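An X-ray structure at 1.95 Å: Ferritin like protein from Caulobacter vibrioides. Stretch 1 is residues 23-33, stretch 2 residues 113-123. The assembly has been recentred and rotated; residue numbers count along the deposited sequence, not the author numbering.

Stretch 1 (23-33) LWTIPYYLTVL
Stretch 2 113-123: TRVNTMCLIEY

Residues 23-33 are helical throughout, kinked at Pro27, whose nitrogen cannot donate to the preceding turn; residues 113-121 form a second helix, which Glu122 (phi/psi -93/13°) leaves. The axes approach to 11.0 Å with N-to-C directions 145° apart, roughly antiparallel. Register follows from CA-CA distances: Thr25-Ile121 8.2 Å, Tyr29-Met118 7.8 Å, Val32-Arg114 7.3 Å. The wide spacing leaves room for large side chains, and 504 Å² is buried.

Tyr29 (chi1 m, -69°; chi2 11°) starts sideways, but its ring reaches across, and OH donates a hydrogen bond to Glu122 OE2 at 2.7 Å. Glu122 (m, m, chi3 6°) brings its carboxylate to the ring edge. Selenomethionine Met118 (m, t, p) turns its methyl over one ring face: CE lies 4.0 Å from the Tyr29 centroid, 27° off the normal, a CH-pi contact.

Ile121 (m, t) points toward the first helix; its CD1 packs 3.3 Å from Trp24 CZ3, at the indole edge. Trp24 (t, chi2 100°) also starts sideways.

Tyr28 (t, chi2 -86°) points toward helix 113-121, placing OH 3.1 Å from Arg114 CD and 3.2 Å from Thr117 CB. Thr117 (m) returns its own hydroxyl to the backbone, OG1 donating to Thr113 O at 2.6 Å. Val32 (t) sets CG2 3.5 Å from Arg114 CG, using the arginine's aliphatic portion as an apolar surface.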

# COMPACT_ATOMS: atom_id res chain seq x y z
N LEU A 23 -2.20 1.19 2.08
CA LEU A 23 -1.63 1.68 3.33
C LEU A 23 -0.91 0.55 4.10
O LEU A 23 0.20 0.74 4.66
CB LEU A 23 -2.74 2.25 4.23
CG LEU A 23 -2.20 2.88 5.55
CD1 LEU A 23 -1.18 3.98 5.25
CD2 LEU A 23 -3.27 3.42 6.45
N TRP A 24 -1.56 -0.62 4.17
CA TRP A 24 -0.95 -1.78 4.82
C TRP A 24 0.47 -2.07 4.31
O TRP A 24 1.33 -2.39 5.10
CB TRP A 24 -1.85 -3.00 4.71
CG TRP A 24 -1.38 -4.19 5.41
CD1 TRP A 24 -1.79 -4.63 6.62
CD2 TRP A 24 -0.49 -5.17 4.91
NE1 TRP A 24 -1.14 -5.76 6.96
CE2 TRP A 24 -0.35 -6.15 5.92
CE3 TRP A 24 0.25 -5.31 3.72
CZ2 TRP A 24 0.48 -7.25 5.78
CZ3 TRP A 24 1.08 -6.42 3.58
CH2 TRP A 24 1.19 -7.37 4.60
N THR A 25 0.74 -1.92 3.02
CA THR A 25 2.04 -2.18 2.46
C THR A 25 3.08 -1.17 2.89
O THR A 25 4.24 -1.48 2.88
CB THR A 25 2.06 -2.21 0.92
OG1 THR A 25 1.86 -0.87 0.45
CG2 THR A 25 0.99 -3.17 0.32
N ILE A 26 2.69 0.06 3.25
CA ILE A 26 3.65 1.12 3.49
C ILE A 26 4.51 0.86 4.75
O ILE A 26 5.75 0.82 4.63
CB ILE A 26 2.96 2.53 3.45
CG1 ILE A 26 2.49 2.77 1.99
CG2 ILE A 26 3.92 3.63 3.95
CD1 ILE A 26 1.53 3.88 1.79
N PRO A 27 3.89 0.69 5.95
CA PRO A 27 4.71 0.27 7.08
C PRO A 27 5.46 -1.04 6.90
O PRO A 27 6.59 -1.15 7.38
CB PRO A 27 3.72 0.24 8.27
CG PRO A 27 2.62 1.16 7.87
CD PRO A 27 2.49 0.91 6.38
N TYR A 28 4.88 -2.01 6.16
CA TYR A 28 5.55 -3.25 5.85
C TYR A 28 6.87 -3.01 5.10
O TYR A 28 7.88 -3.50 5.53
CB TYR A 28 4.64 -4.23 5.07
CG TYR A 28 5.08 -5.67 5.18
CD1 TYR A 28 6.04 -6.20 4.31
CD2 TYR A 28 4.56 -6.52 6.19
CE1 TYR A 28 6.47 -7.52 4.43
CE2 TYR A 28 4.99 -7.85 6.32
CZ TYR A 28 5.93 -8.33 5.42
OH TYR A 28 6.38 -9.57 5.56
N TYR A 29 6.82 -2.33 3.97
CA TYR A 29 7.95 -2.03 3.15
C TYR A 29 8.92 -1.10 3.86
O TYR A 29 10.12 -1.24 3.70
CB TYR A 29 7.52 -1.36 1.84
CG TYR A 29 6.76 -2.22 0.84
CD1 TYR A 29 6.25 -3.49 1.17
CD2 TYR A 29 6.34 -1.65 -0.37
CE1 TYR A 29 5.51 -4.23 0.26
CE2 TYR A 29 5.53 -2.37 -1.26
CZ TYR A 29 5.13 -3.65 -0.95
OH TYR A 29 4.30 -4.35 -1.85
N LEU A 30 8.42 -0.11 4.59
CA LEU A 30 9.28 0.83 5.30
C LEU A 30 10.11 0.13 6.36
O LEU A 30 11.31 0.43 6.55
CB LEU A 30 8.47 1.96 5.96
CG LEU A 30 7.97 3.10 5.05
CD1 LEU A 30 6.95 4.01 5.83
CD2 LEU A 30 9.17 3.88 4.40
N THR A 31 9.47 -0.79 7.08
CA THR A 31 10.11 -1.60 8.12
C THR A 31 11.26 -2.42 7.54
O THR A 31 12.36 -2.38 8.09
CB THR A 31 9.09 -2.46 8.88
OG1 THR A 31 8.13 -1.56 9.46
CG2 THR A 31 9.80 -3.28 10.00
N VAL A 32 11.03 -3.07 6.40
CA VAL A 32 12.13 -3.76 5.65
C VAL A 32 13.19 -2.79 5.20
O VAL A 32 14.37 -3.04 5.41
CB VAL A 32 11.57 -4.56 4.44
CG1 VAL A 32 12.69 -5.14 3.54
CG2 VAL A 32 10.59 -5.61 4.98
N LEU A 33 12.78 -1.70 4.57
CA LEU A 33 13.73 -0.70 4.07
C LEU A 33 14.74 -0.27 5.11
O LEU A 33 15.93 -0.37 4.92
CB LEU A 33 12.99 0.55 3.57
CG LEU A 33 13.77 1.68 2.95
CD1 LEU A 33 14.57 1.15 1.67
CD2 LEU A 33 12.88 2.93 2.68
N THR A 113 11.60 -14.35 4.61
CA THR A 113 10.20 -14.29 5.00
C THR A 113 9.53 -12.98 4.52
O THR A 113 8.43 -13.01 3.97
CB THR A 113 10.03 -14.43 6.54
OG1 THR A 113 10.55 -15.69 6.97
CG2 THR A 113 8.52 -14.39 6.94
N ARG A 114 10.20 -11.85 4.74
CA ARG A 114 9.68 -10.54 4.32
C ARG A 114 9.75 -10.34 2.80
O ARG A 114 8.82 -9.85 2.22
CB ARG A 114 10.41 -9.40 5.04
CG ARG A 114 9.68 -8.78 6.23
CD ARG A 114 9.03 -9.81 7.19
NE ARG A 114 9.98 -10.61 7.94
CZ ARG A 114 9.65 -11.29 9.03
NH1 ARG A 114 8.44 -11.24 9.54
NH2 ARG A 114 10.52 -12.04 9.60
N VAL A 115 10.85 -10.72 2.16
CA VAL A 115 10.94 -10.59 0.71
C VAL A 115 9.93 -11.49 0.02
O VAL A 115 9.25 -11.06 -0.90
CB VAL A 115 12.37 -10.83 0.22
CG1 VAL A 115 12.38 -10.93 -1.32
CG2 VAL A 115 13.21 -9.63 0.73
N ASN A 116 9.76 -12.72 0.51
CA ASN A 116 8.69 -13.58 -0.03
C ASN A 116 7.28 -12.94 0.04
O ASN A 116 6.51 -13.00 -0.96
CB ASN A 116 8.63 -14.95 0.69
CG ASN A 116 9.69 -15.91 0.19
OD1 ASN A 116 10.21 -15.78 -0.93
ND2 ASN A 116 10.05 -16.87 1.04
N THR A 117 6.95 -12.39 1.20
CA THR A 117 5.69 -11.66 1.44
C THR A 117 5.52 -10.48 0.46
O THR A 117 4.44 -10.28 -0.06
CB THR A 117 5.61 -11.19 2.88
OG1 THR A 117 5.89 -12.29 3.75
CG2 THR A 117 4.19 -10.60 3.19
N MSE A 118 6.59 -9.71 0.24
CA MSE A 118 6.59 -8.60 -0.74
C MSE A 118 6.30 -9.07 -2.17
O MSE A 118 5.49 -8.44 -2.88
CB MSE A 118 7.89 -7.81 -0.62
CG MSE A 118 7.94 -7.14 0.71
SE MSE A 118 9.64 -6.29 1.03
CE MSE A 118 9.44 -4.93 0.03
N CYS A 119 6.84 -10.24 -2.52
CA CYS A 119 6.57 -10.88 -3.82
C CYS A 119 5.11 -11.31 -3.93
O CYS A 119 4.45 -11.09 -4.95
CB CYS A 119 7.49 -12.09 -4.07
SG CYS A 119 9.22 -11.67 -4.38
N LEU A 120 4.59 -11.88 -2.85
CA LEU A 120 3.18 -12.28 -2.76
C LEU A 120 2.22 -11.10 -2.89
O LEU A 120 1.25 -11.16 -3.63
CB LEU A 120 2.96 -12.98 -1.43
CG LEU A 120 3.38 -14.44 -1.35
CD1 LEU A 120 3.43 -14.87 0.09
CD2 LEU A 120 2.39 -15.28 -2.13
N ILE A 121 2.50 -10.03 -2.18
CA ILE A 121 1.63 -8.84 -2.22
C ILE A 121 1.48 -8.33 -3.65
O ILE A 121 0.40 -7.96 -4.05
CB ILE A 121 2.17 -7.71 -1.34
CG1 ILE A 121 1.97 -8.03 0.13
CG2 ILE A 121 1.49 -6.38 -1.63
CD1 ILE A 121 3.02 -7.28 1.00
N GLU A 122 2.59 -8.29 -4.37
CA GLU A 122 2.61 -7.78 -5.72
C GLU A 122 2.43 -8.85 -6.80
O GLU A 122 2.65 -8.59 -7.98
CB GLU A 122 3.95 -7.04 -5.97
CG GLU A 122 4.31 -5.93 -4.95
CD GLU A 122 3.56 -4.61 -5.16
OE1 GLU A 122 2.64 -4.51 -6.04
OE2 GLU A 122 3.90 -3.64 -4.44
N TYR A 123 2.02 -10.04 -6.40
CA TYR A 123 1.85 -11.16 -7.31
C TYR A 123 0.91 -10.78 -8.46
O TYR A 123 -0.22 -10.30 -8.20
CB TYR A 123 1.25 -12.35 -6.57
CG TYR A 123 1.30 -13.65 -7.33
CD1 TYR A 123 2.53 -14.22 -7.69
CD2 TYR A 123 0.14 -14.34 -7.62
CE1 TYR A 123 2.57 -15.41 -8.34
CE2 TYR A 123 0.18 -15.55 -8.28
CZ TYR A 123 1.42 -16.06 -8.64
OH TYR A 123 1.50 -17.27 -9.25